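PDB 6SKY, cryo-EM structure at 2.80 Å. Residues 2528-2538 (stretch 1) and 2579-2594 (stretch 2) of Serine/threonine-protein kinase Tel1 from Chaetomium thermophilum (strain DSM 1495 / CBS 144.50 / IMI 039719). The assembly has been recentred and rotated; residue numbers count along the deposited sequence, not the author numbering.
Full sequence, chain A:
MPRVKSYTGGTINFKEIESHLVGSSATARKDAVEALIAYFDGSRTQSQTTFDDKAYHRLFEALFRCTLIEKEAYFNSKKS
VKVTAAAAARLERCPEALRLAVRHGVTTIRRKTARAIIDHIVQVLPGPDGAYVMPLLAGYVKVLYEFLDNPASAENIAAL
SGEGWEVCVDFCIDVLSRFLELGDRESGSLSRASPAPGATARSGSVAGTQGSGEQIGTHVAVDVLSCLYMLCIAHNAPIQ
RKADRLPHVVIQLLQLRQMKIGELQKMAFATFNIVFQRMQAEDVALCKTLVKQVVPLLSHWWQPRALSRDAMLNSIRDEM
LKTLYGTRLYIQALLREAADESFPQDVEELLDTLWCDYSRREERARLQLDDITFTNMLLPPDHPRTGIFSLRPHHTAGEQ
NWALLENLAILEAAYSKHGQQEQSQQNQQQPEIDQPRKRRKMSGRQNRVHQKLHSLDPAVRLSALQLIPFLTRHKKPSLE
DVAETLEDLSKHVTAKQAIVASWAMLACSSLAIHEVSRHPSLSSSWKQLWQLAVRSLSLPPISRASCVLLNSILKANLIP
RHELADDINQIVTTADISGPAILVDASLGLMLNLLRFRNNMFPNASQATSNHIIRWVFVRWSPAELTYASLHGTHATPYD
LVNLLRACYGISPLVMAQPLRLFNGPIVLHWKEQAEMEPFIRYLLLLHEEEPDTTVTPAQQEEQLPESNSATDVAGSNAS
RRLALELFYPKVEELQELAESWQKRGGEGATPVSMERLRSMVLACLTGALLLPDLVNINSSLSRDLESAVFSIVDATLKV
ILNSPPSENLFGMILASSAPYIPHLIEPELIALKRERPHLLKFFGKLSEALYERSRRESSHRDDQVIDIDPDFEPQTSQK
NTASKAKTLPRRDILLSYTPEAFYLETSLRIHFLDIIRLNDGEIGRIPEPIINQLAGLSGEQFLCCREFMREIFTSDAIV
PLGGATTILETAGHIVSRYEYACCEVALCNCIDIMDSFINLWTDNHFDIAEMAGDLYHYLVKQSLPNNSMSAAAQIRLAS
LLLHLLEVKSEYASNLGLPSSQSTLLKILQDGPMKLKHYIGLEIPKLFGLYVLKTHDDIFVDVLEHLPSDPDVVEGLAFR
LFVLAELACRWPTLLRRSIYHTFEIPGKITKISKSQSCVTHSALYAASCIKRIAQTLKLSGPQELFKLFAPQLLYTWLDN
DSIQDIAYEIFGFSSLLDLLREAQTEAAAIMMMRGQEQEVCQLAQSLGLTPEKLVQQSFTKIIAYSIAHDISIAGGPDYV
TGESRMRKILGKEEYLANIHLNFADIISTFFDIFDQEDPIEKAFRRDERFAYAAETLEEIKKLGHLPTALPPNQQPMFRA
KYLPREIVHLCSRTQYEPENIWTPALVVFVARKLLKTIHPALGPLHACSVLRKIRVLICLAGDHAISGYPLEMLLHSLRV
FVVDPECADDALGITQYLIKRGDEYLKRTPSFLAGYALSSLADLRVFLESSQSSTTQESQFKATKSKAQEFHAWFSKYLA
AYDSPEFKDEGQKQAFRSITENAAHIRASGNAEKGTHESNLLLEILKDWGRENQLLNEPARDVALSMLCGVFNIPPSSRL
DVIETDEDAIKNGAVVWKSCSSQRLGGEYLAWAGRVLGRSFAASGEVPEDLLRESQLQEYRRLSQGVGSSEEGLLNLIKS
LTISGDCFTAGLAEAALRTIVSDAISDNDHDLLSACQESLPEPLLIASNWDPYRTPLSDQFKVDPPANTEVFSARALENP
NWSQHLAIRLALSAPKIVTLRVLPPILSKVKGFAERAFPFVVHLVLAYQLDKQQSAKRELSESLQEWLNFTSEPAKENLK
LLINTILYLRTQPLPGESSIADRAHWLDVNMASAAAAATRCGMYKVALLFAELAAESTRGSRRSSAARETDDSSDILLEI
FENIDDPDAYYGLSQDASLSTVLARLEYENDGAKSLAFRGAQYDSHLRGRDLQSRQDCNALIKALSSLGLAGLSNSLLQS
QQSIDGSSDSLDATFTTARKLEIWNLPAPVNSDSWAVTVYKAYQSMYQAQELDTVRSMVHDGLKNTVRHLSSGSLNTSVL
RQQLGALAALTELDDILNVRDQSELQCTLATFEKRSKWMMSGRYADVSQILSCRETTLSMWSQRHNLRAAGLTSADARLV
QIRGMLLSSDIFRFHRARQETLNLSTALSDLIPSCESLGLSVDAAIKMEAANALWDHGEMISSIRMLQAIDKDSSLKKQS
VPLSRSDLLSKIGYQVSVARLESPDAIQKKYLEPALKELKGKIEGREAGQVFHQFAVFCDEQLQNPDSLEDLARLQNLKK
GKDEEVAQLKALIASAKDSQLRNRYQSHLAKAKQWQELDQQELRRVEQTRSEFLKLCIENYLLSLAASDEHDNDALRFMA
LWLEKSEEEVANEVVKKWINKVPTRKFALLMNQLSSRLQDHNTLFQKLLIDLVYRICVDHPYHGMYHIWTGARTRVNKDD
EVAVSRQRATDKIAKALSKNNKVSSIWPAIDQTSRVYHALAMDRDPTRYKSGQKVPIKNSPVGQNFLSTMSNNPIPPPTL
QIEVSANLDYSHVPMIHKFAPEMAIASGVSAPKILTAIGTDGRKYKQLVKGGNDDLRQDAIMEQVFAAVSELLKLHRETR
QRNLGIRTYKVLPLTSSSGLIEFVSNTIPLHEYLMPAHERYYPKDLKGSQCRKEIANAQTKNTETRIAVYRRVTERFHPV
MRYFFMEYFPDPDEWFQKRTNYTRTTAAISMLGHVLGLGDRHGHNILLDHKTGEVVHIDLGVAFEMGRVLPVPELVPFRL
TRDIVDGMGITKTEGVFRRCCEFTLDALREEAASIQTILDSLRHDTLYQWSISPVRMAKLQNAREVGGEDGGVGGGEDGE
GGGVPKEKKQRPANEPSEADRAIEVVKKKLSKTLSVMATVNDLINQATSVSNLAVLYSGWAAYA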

# COMPACT_ATOMS: atom_id res chain seq x y z
N ARG A 2528 27.86 27.00 -55.87
CA ARG A 2528 29.00 26.25 -55.36
C ARG A 2528 28.58 25.16 -54.39
O ARG A 2528 29.32 24.18 -54.23
CB ARG A 2528 29.98 27.21 -54.69
CG ARG A 2528 31.33 26.63 -54.37
CD ARG A 2528 32.33 27.75 -54.19
NE ARG A 2528 31.71 28.91 -53.55
CZ ARG A 2528 32.30 30.09 -53.42
NH1 ARG A 2528 33.53 30.27 -53.89
NH2 ARG A 2528 31.67 31.09 -52.83
N TYR A 2529 27.42 25.29 -53.76
CA TYR A 2529 26.92 24.31 -52.81
C TYR A 2529 25.53 23.87 -53.27
O TYR A 2529 24.54 24.55 -52.98
CB TYR A 2529 26.87 24.89 -51.40
CG TYR A 2529 28.21 25.35 -50.90
CD1 TYR A 2529 29.33 24.54 -51.01
CD2 TYR A 2529 28.37 26.60 -50.32
CE1 TYR A 2529 30.55 24.96 -50.55
CE2 TYR A 2529 29.58 27.02 -49.87
CZ TYR A 2529 30.68 26.20 -49.98
OH TYR A 2529 31.90 26.63 -49.52
N LYS A 2530 25.47 22.75 -53.98
CA LYS A 2530 24.20 22.24 -54.49
C LYS A 2530 23.65 21.20 -53.52
O LYS A 2530 24.36 20.28 -53.11
CB LYS A 2530 24.37 21.61 -55.87
CG LYS A 2530 25.37 22.30 -56.78
CD LYS A 2530 25.52 21.52 -58.07
CE LYS A 2530 26.54 22.13 -59.00
NZ LYS A 2530 26.66 21.35 -60.25
N SER A 2531 22.38 21.35 -53.17
CA SER A 2531 21.73 20.47 -52.20
C SER A 2531 21.70 19.03 -52.68
O SER A 2531 21.12 18.72 -53.73
CB SER A 2531 20.32 20.97 -51.92
OG SER A 2531 20.34 22.32 -51.50
N GLY A 2532 22.32 18.13 -51.93
CA GLY A 2532 22.35 16.72 -52.26
C GLY A 2532 23.66 16.23 -52.82
O GLY A 2532 23.86 15.02 -52.90
N GLN A 2533 24.56 17.13 -53.21
CA GLN A 2533 25.83 16.75 -53.81
C GLN A 2533 26.84 16.34 -52.76
O GLN A 2533 26.48 16.06 -51.61
CB GLN A 2533 26.39 17.89 -54.66
CG GLN A 2533 25.45 18.35 -55.75
CD GLN A 2533 25.00 17.22 -56.66
OE1 GLN A 2533 23.81 17.06 -56.92
NE2 GLN A 2533 25.96 16.44 -57.14
N LYS A 2534 28.11 16.26 -53.15
CA LYS A 2534 29.19 15.94 -52.21
C LYS A 2534 30.45 16.65 -52.72
O LYS A 2534 31.19 16.11 -53.54
CB LYS A 2534 29.39 14.44 -52.10
CG LYS A 2534 30.32 14.03 -50.98
CD LYS A 2534 30.42 12.53 -50.88
CE LYS A 2534 31.40 12.13 -49.79
NZ LYS A 2534 31.65 10.66 -49.80
N VAL A 2535 30.69 17.85 -52.19
CA VAL A 2535 31.70 18.75 -52.75
C VAL A 2535 33.01 18.59 -51.99
O VAL A 2535 33.00 18.54 -50.76
CB VAL A 2535 31.23 20.20 -52.68
CG1 VAL A 2535 32.17 21.10 -53.45
CG2 VAL A 2535 29.83 20.32 -53.22
N PRO A 2536 34.16 18.52 -52.67
CA PRO A 2536 35.43 18.57 -51.94
C PRO A 2536 35.65 19.97 -51.39
O PRO A 2536 35.51 20.96 -52.10
CB PRO A 2536 36.46 18.22 -53.02
CG PRO A 2536 35.83 18.67 -54.27
CD PRO A 2536 34.37 18.40 -54.12
N ILE A 2537 36.00 20.05 -50.11
CA ILE A 2537 36.13 21.35 -49.45
C ILE A 2537 37.56 21.81 -49.70
O ILE A 2537 38.44 21.77 -48.84
CB ILE A 2537 35.76 21.28 -47.96
CG1 ILE A 2537 36.06 22.60 -47.25
CG2 ILE A 2537 36.43 20.11 -47.26
CD1 ILE A 2537 35.87 22.54 -45.77
N LYS A 2538 37.80 22.24 -50.93
CA LYS A 2538 38.96 23.05 -51.26
C LYS A 2538 38.66 24.06 -52.35
O LYS A 2538 39.56 24.83 -52.72
CB LYS A 2538 40.13 22.16 -51.70
CG LYS A 2538 40.97 21.64 -50.56
CD LYS A 2538 42.17 20.87 -51.06
CE LYS A 2538 43.10 20.54 -49.92
NZ LYS A 2538 44.39 19.98 -50.41
N PHE A 2579 40.92 16.34 -41.90
CA PHE A 2579 39.54 16.33 -42.37
C PHE A 2579 39.45 15.47 -43.62
O PHE A 2579 40.34 15.50 -44.46
CB PHE A 2579 39.05 17.74 -42.67
CG PHE A 2579 38.46 18.44 -41.50
CD1 PHE A 2579 37.10 18.58 -41.38
CD2 PHE A 2579 39.27 18.93 -40.50
CE1 PHE A 2579 36.56 19.21 -40.29
CE2 PHE A 2579 38.73 19.55 -39.41
CZ PHE A 2579 37.38 19.70 -39.31
N ALA A 2580 38.36 14.71 -43.72
CA ALA A 2580 38.07 14.04 -44.97
C ALA A 2580 37.97 15.08 -46.09
O ALA A 2580 37.51 16.20 -45.86
CB ALA A 2580 36.78 13.25 -44.87
N PRO A 2581 38.41 14.74 -47.30
CA PRO A 2581 38.51 15.77 -48.35
C PRO A 2581 37.18 16.35 -48.77
O PRO A 2581 37.15 17.50 -49.23
CB PRO A 2581 39.19 15.02 -49.50
CG PRO A 2581 39.90 13.89 -48.83
CD PRO A 2581 39.03 13.48 -47.71
N GLU A 2582 36.09 15.62 -48.65
CA GLU A 2582 34.80 16.07 -49.15
C GLU A 2582 33.83 16.34 -48.01
O GLU A 2582 34.03 15.93 -46.86
CB GLU A 2582 34.20 15.05 -50.11
CG GLU A 2582 34.93 14.95 -51.43
CD GLU A 2582 34.21 14.07 -52.43
OE1 GLU A 2582 33.56 13.09 -52.01
OE2 GLU A 2582 34.28 14.36 -53.65
N MET A 2583 32.76 17.05 -48.34
CA MET A 2583 31.68 17.34 -47.41
C MET A 2583 30.36 17.21 -48.15
O MET A 2583 30.23 17.67 -49.29
CB MET A 2583 31.82 18.73 -46.79
CG MET A 2583 31.65 19.87 -47.75
SD MET A 2583 31.87 21.43 -46.91
CE MET A 2583 31.59 22.57 -48.25
N ALA A 2584 29.39 16.58 -47.51
CA ALA A 2584 28.06 16.45 -48.07
C ALA A 2584 27.27 17.72 -47.81
O ALA A 2584 27.66 18.59 -47.04
CB ALA A 2584 27.34 15.25 -47.49
N ILE A 2585 26.12 17.82 -48.47
CA ILE A 2585 25.25 18.98 -48.35
C ILE A 2585 23.81 18.50 -48.29
O ILE A 2585 23.44 17.56 -48.99
CB ILE A 2585 25.46 19.97 -49.51
CG1 ILE A 2585 26.87 20.55 -49.43
CG2 ILE A 2585 24.45 21.09 -49.45
CD1 ILE A 2585 27.20 21.49 -50.52
N ALA A 2586 23.01 19.13 -47.44
CA ALA A 2586 21.61 18.78 -47.28
C ALA A 2586 20.71 19.80 -47.97
O ALA A 2586 21.16 20.86 -48.41
CB ALA A 2586 21.26 18.66 -45.79
N SER A 2587 19.42 19.47 -48.04
CA SER A 2587 18.46 20.29 -48.78
C SER A 2587 17.95 21.43 -47.91
O SER A 2587 17.43 21.20 -46.82
CB SER A 2587 17.30 19.42 -49.26
OG SER A 2587 17.76 18.37 -50.08
N GLY A 2588 18.09 22.65 -48.41
CA GLY A 2588 17.62 23.82 -47.69
C GLY A 2588 18.00 25.08 -48.44
O GLY A 2588 18.39 25.03 -49.61
N VAL A 2589 17.87 26.21 -47.76
CA VAL A 2589 18.30 27.48 -48.33
C VAL A 2589 19.74 27.74 -47.93
O VAL A 2589 20.63 27.80 -48.78
CB VAL A 2589 17.39 28.64 -47.89
CG1 VAL A 2589 17.92 29.95 -48.45
CG2 VAL A 2589 15.96 28.41 -48.36
N SER A 2590 19.97 27.88 -46.63
CA SER A 2590 21.33 27.94 -46.11
C SER A 2590 21.81 26.51 -45.95
O SER A 2590 21.49 25.84 -44.97
CB SER A 2590 21.38 28.69 -44.78
OG SER A 2590 22.73 28.92 -44.40
N ALA A 2591 22.58 26.04 -46.93
CA ALA A 2591 23.01 24.65 -47.04
C ALA A 2591 23.72 24.17 -45.79
O ALA A 2591 24.84 24.61 -45.52
CB ALA A 2591 23.92 24.49 -48.26
N PRO A 2592 23.12 23.27 -45.01
CA PRO A 2592 23.86 22.66 -43.90
C PRO A 2592 24.85 21.64 -44.44
O PRO A 2592 24.47 20.71 -45.15
CB PRO A 2592 22.76 22.00 -43.07
CG PRO A 2592 21.69 21.73 -44.02
CD PRO A 2592 21.74 22.79 -45.08
N LYS A 2593 26.12 21.83 -44.12
CA LYS A 2593 27.16 20.97 -44.66
C LYS A 2593 27.62 19.97 -43.61
O LYS A 2593 27.74 20.30 -42.43
CB LYS A 2593 28.35 21.79 -45.16
CG LYS A 2593 28.62 23.04 -44.38
CD LYS A 2593 29.46 23.99 -45.19
CE LYS A 2593 28.68 24.56 -46.34
NZ LYS A 2593 27.66 25.53 -45.89
N ILE A 2594 27.87 18.75 -44.04
CA ILE A 2594 28.22 17.65 -43.15
C ILE A 2594 29.71 17.38 -43.34
O ILE A 2594 30.11 16.72 -44.30
CB ILE A 2594 27.38 16.40 -43.41
CG1 ILE A 2594 25.91 16.68 -43.16
CG2 ILE A 2594 27.80 15.29 -42.49
CD1 ILE A 2594 25.13 17.05 -44.38

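The centre of the contact is an apolar cluster in which Tyr2529, Val2535 and Ile2537 of the first stretch meet Met2583 and Ile2585 of the second. The extended side chain of Met2583 lies between an aromatic ring and an aliphatic chain: its CE lies 3.5 Å from CE1 of Tyr2529, and its SD lies 4.0 Å from CB of Ile2537. Ile2585 fills the neighbouring space, its CD1 atom 3.5 Å from CB of Tyr2529 and 3.9 Å from CG2 of Val2535. One methyl group thus touches both residues, and these contacts bury hydrocarbon surface.

Lys2593 adds a different chemistry to the Tyr2529 ring. Its NZ stands 4.9 Å from the ring centroid, 22° off the normal, so that the ammonium group makes a cation-pi interaction over the face; the aliphatic CE covers the same face. The amine is also held by its own stretch, with NZ donating to O of Ala2591 at 3.0 Å. The phenol oxygen of Tyr2529 is hydrogen-bonded elsewhere in the structure, so the ring can be buried without leaving its polar end unsatisfied.

Beneath these side chains the backbones run antiparallel, with strand axes at 148°. Val2535 and Met2583 form the hydrogen-bonded pair: N of Val2535 donates to O of Met2583, and N of Met2583 donates to O of Val2535, each at 2.9 Å. Both side chains project from the same face of the sheet, which brings them into the apolar cluster. Lys2534 and Ala2584, a non-hydrogen-bonded pair with CA atoms 4.3 Å apart, direct their side chains to the other face. Pro2536, which has no amide hydrogen, sits opposite Glu2582 in another non-hydrogen-bonded position, where no such donor is needed; its CA makes a CA-H...O contact with O of Pro2581 at 3.4 Å. The ladder continues as N of Ile2537 donates to that same Pro2581 O at 2.9 Å.

Beyond the strand, a type II turn from Lys2530 to Gln2533 is closed by a hydrogen bond from N of Gln2533 to O of Lys2530 at 3.2 Å. Gly2532 adopts a positive phi of 104° within it, a conformation suited to glycine, and its N donates to O of Ile2585 at 3.2 Å, tying the turn to the second stretch. At the polar edge, the extended Lys2534 side chain reaches Glu2582 in a long salt bridge, NZ to OE1 3.8 Å, while its CE approaches OE1 more closely, at 3.2 Å.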